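Local coordinates for alpha-1,2-mannosidase (Bacteroides thetaiotaomicron, PDB 2WW2), which probably hydrolyses alpha-mannosidic bonds with inversion at the anomeric carbon, as a calcium-dependent glycoside hydrolase of family 92, at residues A[633-636]-A[637-641]; A[336-339]-A[340-344]; A[284-287]-A[288-292]; A[606-609]-A[610-613]. All coordinates share one frame; numbering follows the deposited sequence. Where two conformers were deposited one is given.

In the fold
From the N terminus the order is contact 3 (284-292), contact 2 (336-344), contact 4 (606-613) and contact 1 (633-641). Each lies within one helix or at one of its ends (contact 2 at a start, contacts 1 and 4 at C-terminal ends), so none closes a long loop, and they follow in series without nesting or crossing. They meet through space at helix 632-640: contact 1 touches contact 2 through Ala633 and Phe637, contact 3 through Tyr635, Val636 and Ala639, and contact 4 through Trp634 and Ser638. Leu341 of contact 2 also meets Leu291 of contact 3, whereas contacts 2 and 4 do not touch, their centres about 21 Å apart. All four belong to the family 92 catalytic domain.

Contact 1: residues A[633-636]-A[637-641]; sequences AWYV and FSAMG
Ser638 grips the carbonyl of Trp634 twice: its backbone N and its hydroxyl OG each lie 2.9 Å from Trp634 O and donate to it from opposite faces of the carbonyl plane. The hydroxyl turns back along the helix because OG lies anti to the carbonyl carbon (chi1 -65°). The same series of backbone bonds runs on either side of it, from Phe637 N to Ala633 O, Ala639 N to Tyr635 O and Met640 N to Val636 O, the last the longest at 3.1 Å.

The aromatic contact belongs to the same pair. Ser638 OG stands over the centre of the six-membered ring of the Trp634 indole, and Ser638 CB makes a CH-pi approach 4.2 Å from the centroid of that ring. With CG anti to the backbone N (chi1 -175°), Trp634 presents a face of its ring to the serine. Beyond these segments the indole NE1 bonds to Gln588 O and Ser638 OG to Tyr592 OH, so both polar ends are fixed.

Apolar touches are looser. Tyr635 CE2 comes within 4.3 Å of Ala639 CB, and Val636 CG1 reaches Met640 CE at 4.4 Å; the bend at chi3 brings that methyl round. Helices 281-294, 338-345 and 600-613 all pack against this one.

Gly641 leaves the helix with positive phi (118°), its N bonded to Phe637 O at 3.0 Å. This is the C-terminal turn of a buried helix, closed by a glycine, inside the family 92 catalytic domain.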
# COMPACT_ATOMS: atom_id res chain seq x y z
N ALA A 633 -8.06 9.45 26.87
CA ALA A 633 -7.51 10.59 27.61
C ALA A 633 -6.81 11.58 26.68
O ALA A 633 -6.80 12.80 26.91
CB ALA A 633 -6.53 10.09 28.68
N TRP A 634 -6.22 11.04 25.61
CA TRP A 634 -5.60 11.86 24.58
C TRP A 634 -6.65 12.82 24.01
O TRP A 634 -6.42 14.02 23.82
CB TRP A 634 -5.02 10.97 23.48
CG TRP A 634 -4.25 11.72 22.42
CD1 TRP A 634 -2.90 11.87 22.34
CD2 TRP A 634 -4.80 12.41 21.28
NE1 TRP A 634 -2.57 12.62 21.23
CE2 TRP A 634 -3.72 12.95 20.56
CE3 TRP A 634 -6.10 12.60 20.80
CZ2 TRP A 634 -3.89 13.69 19.39
CZ3 TRP A 634 -6.27 13.35 19.64
CH2 TRP A 634 -5.18 13.87 18.94
N TYR A 635 -7.84 12.29 23.77
CA TYR A 635 -8.90 13.13 23.20
C TYR A 635 -9.37 14.18 24.22
O TYR A 635 -9.58 15.34 23.87
CB TYR A 635 -10.07 12.27 22.73
CG TYR A 635 -11.17 13.06 22.03
CD1 TYR A 635 -11.21 13.15 20.63
CD2 TYR A 635 -12.15 13.71 22.75
CE1 TYR A 635 -12.21 13.88 19.98
CE2 TYR A 635 -13.16 14.45 22.10
CZ TYR A 635 -13.17 14.52 20.72
OH TYR A 635 -14.17 15.21 20.09
N VAL A 636 -9.52 13.78 25.48
CA VAL A 636 -9.96 14.73 26.51
C VAL A 636 -8.98 15.89 26.65
O VAL A 636 -9.36 17.05 26.56
CB VAL A 636 -10.20 14.03 27.87
CG1 VAL A 636 -10.46 15.05 28.97
CG2 VAL A 636 -11.39 13.08 27.75
N PHE A 637 -7.72 15.57 26.87
CA PHE A 637 -6.70 16.61 26.92
C PHE A 637 -6.73 17.47 25.65
O PHE A 637 -6.81 18.69 25.72
CB PHE A 637 -5.32 15.98 27.08
CG PHE A 637 -4.88 15.86 28.52
CD1 PHE A 637 -4.67 17.00 29.29
CD2 PHE A 637 -4.66 14.60 29.08
CE1 PHE A 637 -4.26 16.88 30.63
CE2 PHE A 637 -4.26 14.48 30.41
CZ PHE A 637 -4.04 15.62 31.17
N SER A 638 -6.64 16.83 24.49
CA SER A 638 -6.53 17.58 23.23
C SER A 638 -7.71 18.51 22.99
O SER A 638 -7.53 19.64 22.52
CB SER A 638 -6.31 16.64 22.03
OG SER A 638 -5.05 15.99 22.16
N ALA A 639 -8.92 18.06 23.32
CA ALA A 639 -10.10 18.93 23.24
C ALA A 639 -10.02 20.15 24.18
O ALA A 639 -10.51 21.23 23.86
CB ALA A 639 -11.39 18.14 23.54
N MET A 640 -9.42 19.95 25.35
CA MET A 640 -9.24 21.06 26.29
C MET A 640 -8.19 22.04 25.78
O MET A 640 -8.19 23.22 26.15
CB MET A 640 -8.82 20.52 27.68
CG MET A 640 -9.94 19.77 28.43
SD MET A 640 -9.53 19.45 30.17
CE MET A 640 -8.02 18.48 30.08
N GLY A 641 -7.26 21.57 24.97
CA GLY A 641 -6.28 22.49 24.39
C GLY A 641 -4.83 22.26 24.75
O GLY A 641 -3.96 23.04 24.32

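Contact 2: residues A[336-339]-A[340-344]; sequences RAVH and PLFTL
Phe342 drives the edge of its ring at the face of His339, one turn earlier in the helix, in an offset edge-to-face pair. The planes stand at 88° with centroids 5.2 Å apart, and the closest atoms are His339 ND1 and Phe342 CD2 at 3.5 Å. His339 CE1 lies in the plane of the phenyl ring, at its edge. Val338 flanks the same ring: its CG1, anti to the backbone N (chi1 167°), runs alongside and meets Phe342 CZ at 3.6 Å. One face of the phenyl is covered by Val338 O, 3.5 Å above the plane over the ring centre, and the same oxygen accepts the N-H of Phe342 at 3.1 Å. The aromatic side chain is thus folded back over the carbonyl to which its own backbone is bonded.

The start of the helix positions this group. Ala337 takes the N-cap position, its O receiving Leu341 N at 2.9 Å. Pro340 sits in the first turn, where a nitrogen without a hydrogen costs no helix bond, and its ring packs CG against Arg336 O at 3.7 Å. One turn on, Thr343 OG1 donates to Pro340 O at 2.7 Å.

Farther out, His339 NE2 is held by Asn329 OD1 of strand 326-330, which probably helps to hold the ring at the rotation it offers to Phe342, and Trp36 adds a second edge-to-face partner to the phenyl. Helix 338-345 lies between helix 632-640, reached by Ala337, Val338 and Leu341, and helices 347-364 and 383-393, met by His339 and Thr343.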
# COMPACT_ATOMS: atom_id res chain seq x y z
N ARG A 336 0.75 7.73 29.99
CA ARG A 336 0.91 8.78 28.97
C ARG A 336 -0.09 9.93 29.15
O ARG A 336 0.29 11.10 29.01
CB ARG A 336 0.82 8.19 27.54
CG ARG A 336 1.93 7.13 27.26
CD ARG A 336 1.71 6.23 26.04
NE ARG A 336 2.51 4.99 26.18
CZ ARG A 336 3.77 4.86 25.78
NH1 ARG A 336 4.40 5.88 25.21
NH2 ARG A 336 4.42 3.71 25.96
N ALA A 337 -1.34 9.62 29.44
CA ALA A 337 -2.35 10.68 29.54
C ALA A 337 -3.42 10.41 30.59
O ALA A 337 -3.97 11.35 31.16
CB ALA A 337 -3.01 10.91 28.16
N VAL A 338 -3.76 9.15 30.81
CA VAL A 338 -4.83 8.80 31.76
C VAL A 338 -4.45 9.23 33.20
O VAL A 338 -5.18 9.97 33.87
CB VAL A 338 -5.17 7.27 31.71
CG1 VAL A 338 -6.03 6.87 32.90
CG2 VAL A 338 -5.89 6.91 30.38
N HIS A 339 -3.31 8.77 33.68
CA HIS A 339 -2.92 9.19 35.03
C HIS A 339 -2.61 10.68 35.13
O HIS A 339 -2.96 11.30 36.12
CB HIS A 339 -1.81 8.29 35.59
CG HIS A 339 -2.33 6.94 35.97
ND1 HIS A 339 -2.99 6.72 37.15
CD2 HIS A 339 -2.39 5.78 35.27
CE1 HIS A 339 -3.39 5.45 37.20
NE2 HIS A 339 -3.04 4.86 36.07
N PRO A 340 -1.96 11.26 34.10
CA PRO A 340 -1.82 12.72 34.15
C PRO A 340 -3.16 13.44 34.24
O PRO A 340 -3.26 14.45 34.94
CB PRO A 340 -1.11 13.04 32.85
CG PRO A 340 -0.19 11.79 32.64
CD PRO A 340 -1.08 10.64 33.09
N LEU A 341 -4.18 12.95 33.54
CA LEU A 341 -5.50 13.57 33.70
C LEU A 341 -5.94 13.47 35.17
O LEU A 341 -6.48 14.44 35.72
CB LEU A 341 -6.55 12.93 32.77
CG LEU A 341 -7.90 13.68 32.73
CD1 LEU A 341 -7.75 15.04 32.05
CD2 LEU A 341 -9.05 12.87 32.04
N PHE A 342 -5.74 12.32 35.81
CA PHE A 342 -6.08 12.20 37.23
C PHE A 342 -5.31 13.23 38.07
O PHE A 342 -5.89 13.89 38.93
CB PHE A 342 -5.84 10.77 37.80
CG PHE A 342 -6.60 9.68 37.09
CD1 PHE A 342 -7.82 9.94 36.43
CD2 PHE A 342 -6.11 8.37 37.08
CE1 PHE A 342 -8.52 8.90 35.77
CE2 PHE A 342 -6.80 7.34 36.42
CZ PHE A 342 -8.00 7.61 35.76
N THR A 343 -4.01 13.37 37.84
CA THR A 343 -3.24 14.29 38.69
C THR A 343 -3.79 15.70 38.61
O THR A 343 -3.60 16.48 39.53
CB THR A 343 -1.72 14.35 38.31
OG1 THR A 343 -1.58 14.87 36.98
CG2 THR A 343 -1.07 12.95 38.39
N LEU A 344 -4.46 16.03 37.50
CA LEU A 344 -4.95 17.40 37.30
C LEU A 344 -6.37 17.55 37.84
O LEU A 344 -6.64 18.42 38.68
CB LEU A 344 -4.94 17.75 35.80
CG LEU A 344 -5.45 19.14 35.39
CD1 LEU A 344 -4.69 20.23 36.16
CD2 LEU A 344 -5.33 19.35 33.87

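Contact 3: residues A[284-287]-A[288-292]; sequences LRTF and YSCLY
Helix 281-294 of the family 92 catalytic domain carries an edge-to-face pair between consecutive residues, Phe287 and Tyr288. The phenyl edge meets the phenol face at 86°, centroids 4.9 Å apart, with Phe287 CD2 standing over the centre of the Tyr288 ring and 3.7 Å from Tyr288 CZ. The two first torsions differ: Phe287 holds CG anti to its own N (chi1 -177°), Tyr288 anti to the carbonyl carbon (chi1 -74°), which brings the two rings together. Leu284, one turn back, brings CD2 to within 4.2 Å of Tyr288 CE2.

The polar part is a doubled helix bond. Ser289 N and Ser289 OG both donate to Arg285 O, from opposite faces of its plane, and the OG bond is the shorter at 2.7 Å against 2.9 Å for the N. The serine hydroxyl also bonds to Asn12 N.

Beyond the pair, Tyr288 OH is held by Val274 O and Ala276 N of strand 274-277, and Phe7 stacks on its ring. With a leucine in place of the tyrosine, the edge of Phe287 would probably lose its aromatic face, and Val274 O and Ala276 N their hydroxyl partner. Phe287 itself leans on Val636 and Ala639, and the pair ties helix 281-294 to helix 632-640 and strand 274-277, an aromatic cluster with Phe7 and Phe659 in the interior of the family 92 catalytic domain.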
# COMPACT_ATOMS: atom_id res chain seq x y z
N LEU A 284 -19.77 16.98 21.95
CA LEU A 284 -20.02 16.78 23.37
C LEU A 284 -20.13 15.27 23.68
O LEU A 284 -19.61 14.78 24.68
CB LEU A 284 -21.33 17.51 23.78
CG LEU A 284 -21.24 19.05 23.71
CD1 LEU A 284 -22.60 19.74 23.75
CD2 LEU A 284 -20.38 19.54 24.87
N ARG A 285 -20.82 14.53 22.83
CA ARG A 285 -20.88 13.06 23.02
C ARG A 285 -19.51 12.42 22.94
O ARG A 285 -19.18 11.53 23.75
CB ARG A 285 -21.84 12.43 22.01
CG ARG A 285 -23.29 12.85 22.29
CD ARG A 285 -24.26 12.10 21.43
NE ARG A 285 -23.97 12.25 20.02
CZ ARG A 285 -24.75 12.89 19.16
NH1 ARG A 285 -25.89 13.44 19.57
NH2 ARG A 285 -24.38 12.97 17.87
N THR A 286 -18.69 12.85 22.00
CA THR A 286 -17.37 12.24 21.85
C THR A 286 -16.55 12.53 23.09
O THR A 286 -15.98 11.62 23.69
CB THR A 286 -16.66 12.76 20.59
OG1 THR A 286 -17.51 12.54 19.45
CG2 THR A 286 -15.33 12.00 20.36
N PHE A 287 -16.52 13.80 23.49
CA PHE A 287 -15.75 14.24 24.65
C PHE A 287 -16.15 13.52 25.95
O PHE A 287 -15.30 12.99 26.66
CB PHE A 287 -15.92 15.76 24.82
CG PHE A 287 -15.11 16.34 25.95
CD1 PHE A 287 -13.73 16.53 25.81
CD2 PHE A 287 -15.72 16.70 27.15
CE1 PHE A 287 -12.98 17.07 26.85
CE2 PHE A 287 -14.98 17.24 28.19
CZ PHE A 287 -13.61 17.43 28.05
N TYR A 288 -17.44 13.52 26.27
CA TYR A 288 -17.86 12.92 27.53
C TYR A 288 -17.81 11.40 27.51
O TYR A 288 -17.58 10.79 28.53
CB TYR A 288 -19.24 13.47 27.98
CG TYR A 288 -19.04 14.88 28.50
CD1 TYR A 288 -18.31 15.09 29.68
CD2 TYR A 288 -19.49 15.99 27.79
CE1 TYR A 288 -18.07 16.37 30.16
CE2 TYR A 288 -19.24 17.28 28.25
CZ TYR A 288 -18.53 17.46 29.45
OH TYR A 288 -18.27 18.73 29.94
N SER A 289 -18.02 10.80 26.35
CA SER A 289 -17.80 9.35 26.22
C SER A 289 -16.34 8.98 26.48
O SER A 289 -16.06 8.04 27.23
CB SER A 289 -18.23 8.86 24.84
OG SER A 289 -19.63 9.07 24.64
N CYS A 290 -15.41 9.73 25.88
CA CYS A 290 -13.99 9.49 26.15
C CYS A 290 -13.67 9.72 27.62
O CYS A 290 -12.87 8.98 28.20
CB CYS A 290 -13.10 10.39 25.27
SG CYS A 290 -13.12 9.94 23.53
N LEU A 291 -14.28 10.74 28.23
CA LEU A 291 -14.00 11.02 29.63
C LEU A 291 -14.54 9.87 30.50
O LEU A 291 -13.86 9.39 31.42
CB LEU A 291 -14.57 12.39 30.07
CG LEU A 291 -14.30 12.86 31.52
CD1 LEU A 291 -12.77 12.86 31.85
CD2 LEU A 291 -14.92 14.23 31.79
N TYR A 292 -15.76 9.43 30.22
CA TYR A 292 -16.31 8.27 30.95
C TYR A 292 -15.36 7.08 30.89
O TYR A 292 -15.07 6.46 31.92
CB TYR A 292 -17.69 7.90 30.36
CG TYR A 292 -18.03 6.44 30.32
CD1 TYR A 292 -18.58 5.81 31.44
CD2 TYR A 292 -17.87 5.69 29.15
CE1 TYR A 292 -18.93 4.44 31.41
CE2 TYR A 292 -18.22 4.33 29.11
CZ TYR A 292 -18.76 3.72 30.24
OH TYR A 292 -19.10 2.39 30.20

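Contact 4: residues A[606-609]-A[610-613]; sequences HLRN and VMDK
Asn609 reaches forward one turn to Lys613 and offers its amide oxygen: Lys613 NZ donates to Asn609 OD1 at 2.7 Å, in the carbonyl plane, on a lone pair. The asparagine CG lies anti to the backbone N (chi1 -159°), which swings the amide toward the end of the helix, while the lysine chain runs extended beyond CG and crosses over it, its CD 3.6 Å from Asn609 CG. Backbone and side chain thus join the same two residues, since Lys613 N also bonds Asn609 O at 2.8 Å. Glu571 takes the second share, as a salt bridge to Lys613 NZ and a weak bond from Asn609 ND2. Replacing the lysine by a methionine is likely to leave Asn609 OD1 without its donor and Glu571 without its salt-bridge mate.

Val610 lies on the flank of the helix facing helix 632-640. Its CG2 lies 3.4 Å from His606 O, the carbonyl to which its own N donates, and its side chain packs on Trp634. Met611 curls back at chi3 beside Leu607 and the aliphatic part of Arg608, but its methyl is modelled too close to Leu607 CD1, so the detail there is doubtful.

Two waters lie at the edge of the guanidinium plane. One accepts from Arg608 NE at 2.8 Å, is bonded to Arg608 O and has only a weak bond to Asp612 OD1; the other accepts from Arg608 NH2 at 3.0 Å and reaches Asp612 OD1 at 3.1 Å. Asn679 binds NH1. The opposite charges of Arg608 and Asp612, not in contact, are probably bridged by water rather than paired directly, whereas the ammonium of Lys613 is met directly by an amide and a carboxylate.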
# COMPACT_ATOMS: atom_id res chain seq x y z
N HIS A 606 -2.93 20.11 12.66
CA HIS A 606 -3.01 18.65 12.62
C HIS A 606 -3.83 18.06 13.76
O HIS A 606 -4.58 17.11 13.57
CB HIS A 606 -1.62 18.03 12.61
CG HIS A 606 -0.89 18.25 11.32
ND1 HIS A 606 -1.34 17.73 10.12
CD2 HIS A 606 0.24 18.93 11.03
CE1 HIS A 606 -0.51 18.09 9.15
NE2 HIS A 606 0.46 18.82 9.68
N LEU A 607 -3.68 18.63 14.94
CA LEU A 607 -4.46 18.21 16.08
C LEU A 607 -5.96 18.38 15.79
O LEU A 607 -6.76 17.45 15.97
CB LEU A 607 -4.04 19.08 17.27
CG LEU A 607 -4.48 18.68 18.66
CD1 LEU A 607 -5.96 19.01 18.77
CD2 LEU A 607 -4.16 17.20 18.95
N ARG A 608 -6.34 19.56 15.32
CA ARG A 608 -7.76 19.78 15.03
C ARG A 608 -8.23 18.86 13.90
O ARG A 608 -9.35 18.36 13.93
CB ARG A 608 -8.03 21.26 14.75
CG ARG A 608 -7.74 22.14 16.00
CD ARG A 608 -8.80 21.92 17.08
NE ARG A 608 -10.12 22.30 16.57
CZ ARG A 608 -10.55 23.56 16.51
NH1 ARG A 608 -9.78 24.55 16.95
NH2 ARG A 608 -11.74 23.84 16.00
N ASN A 609 -7.37 18.60 12.93
CA ASN A 609 -7.71 17.69 11.83
C ASN A 609 -7.97 16.26 12.36
O ASN A 609 -8.98 15.64 12.03
CB ASN A 609 -6.60 17.72 10.79
CG ASN A 609 -7.04 17.25 9.43
OD1 ASN A 609 -8.16 17.50 8.99
ND2 ASN A 609 -6.14 16.56 8.74
N VAL A 610 -7.07 15.77 13.21
CA VAL A 610 -7.25 14.45 13.83
C VAL A 610 -8.55 14.36 14.66
O VAL A 610 -9.31 13.42 14.54
CB VAL A 610 -6.02 14.05 14.69
CG1 VAL A 610 -6.35 12.86 15.60
CG2 VAL A 610 -4.80 13.70 13.78
N MET A 611 -8.81 15.37 15.49
CA MET A 611 -10.02 15.35 16.31
C MET A 611 -11.27 15.28 15.44
O MET A 611 -12.23 14.58 15.78
CB MET A 611 -10.07 16.54 17.27
CG MET A 611 -9.00 16.47 18.37
SD MET A 611 -9.33 17.47 19.84
CE MET A 611 -8.86 19.12 19.33
N ASP A 612 -11.26 16.00 14.32
CA ASP A 612 -12.41 16.01 13.42
C ASP A 612 -12.53 14.71 12.62
O ASP A 612 -13.63 14.23 12.38
CB ASP A 612 -12.31 17.18 12.43
CG ASP A 612 -12.63 18.54 13.06
OD1 ASP A 612 -13.16 18.61 14.20
OD2 ASP A 612 -12.35 19.57 12.39
N LYS A 613 -11.41 14.16 12.19
CA LYS A 613 -11.46 13.07 11.21
C LYS A 613 -11.38 11.64 11.76
O LYS A 613 -11.86 10.71 11.11
CB LYS A 613 -10.42 13.29 10.11
CG LYS A 613 -10.91 14.35 9.15
CD LYS A 613 -9.81 15.11 8.48
CE LYS A 613 -10.46 16.02 7.40
NZ LYS A 613 -9.45 16.78 6.69
O HOH W 1 -10.93 19.92 15.44
O HOH W 2 -13.45 21.64 14.96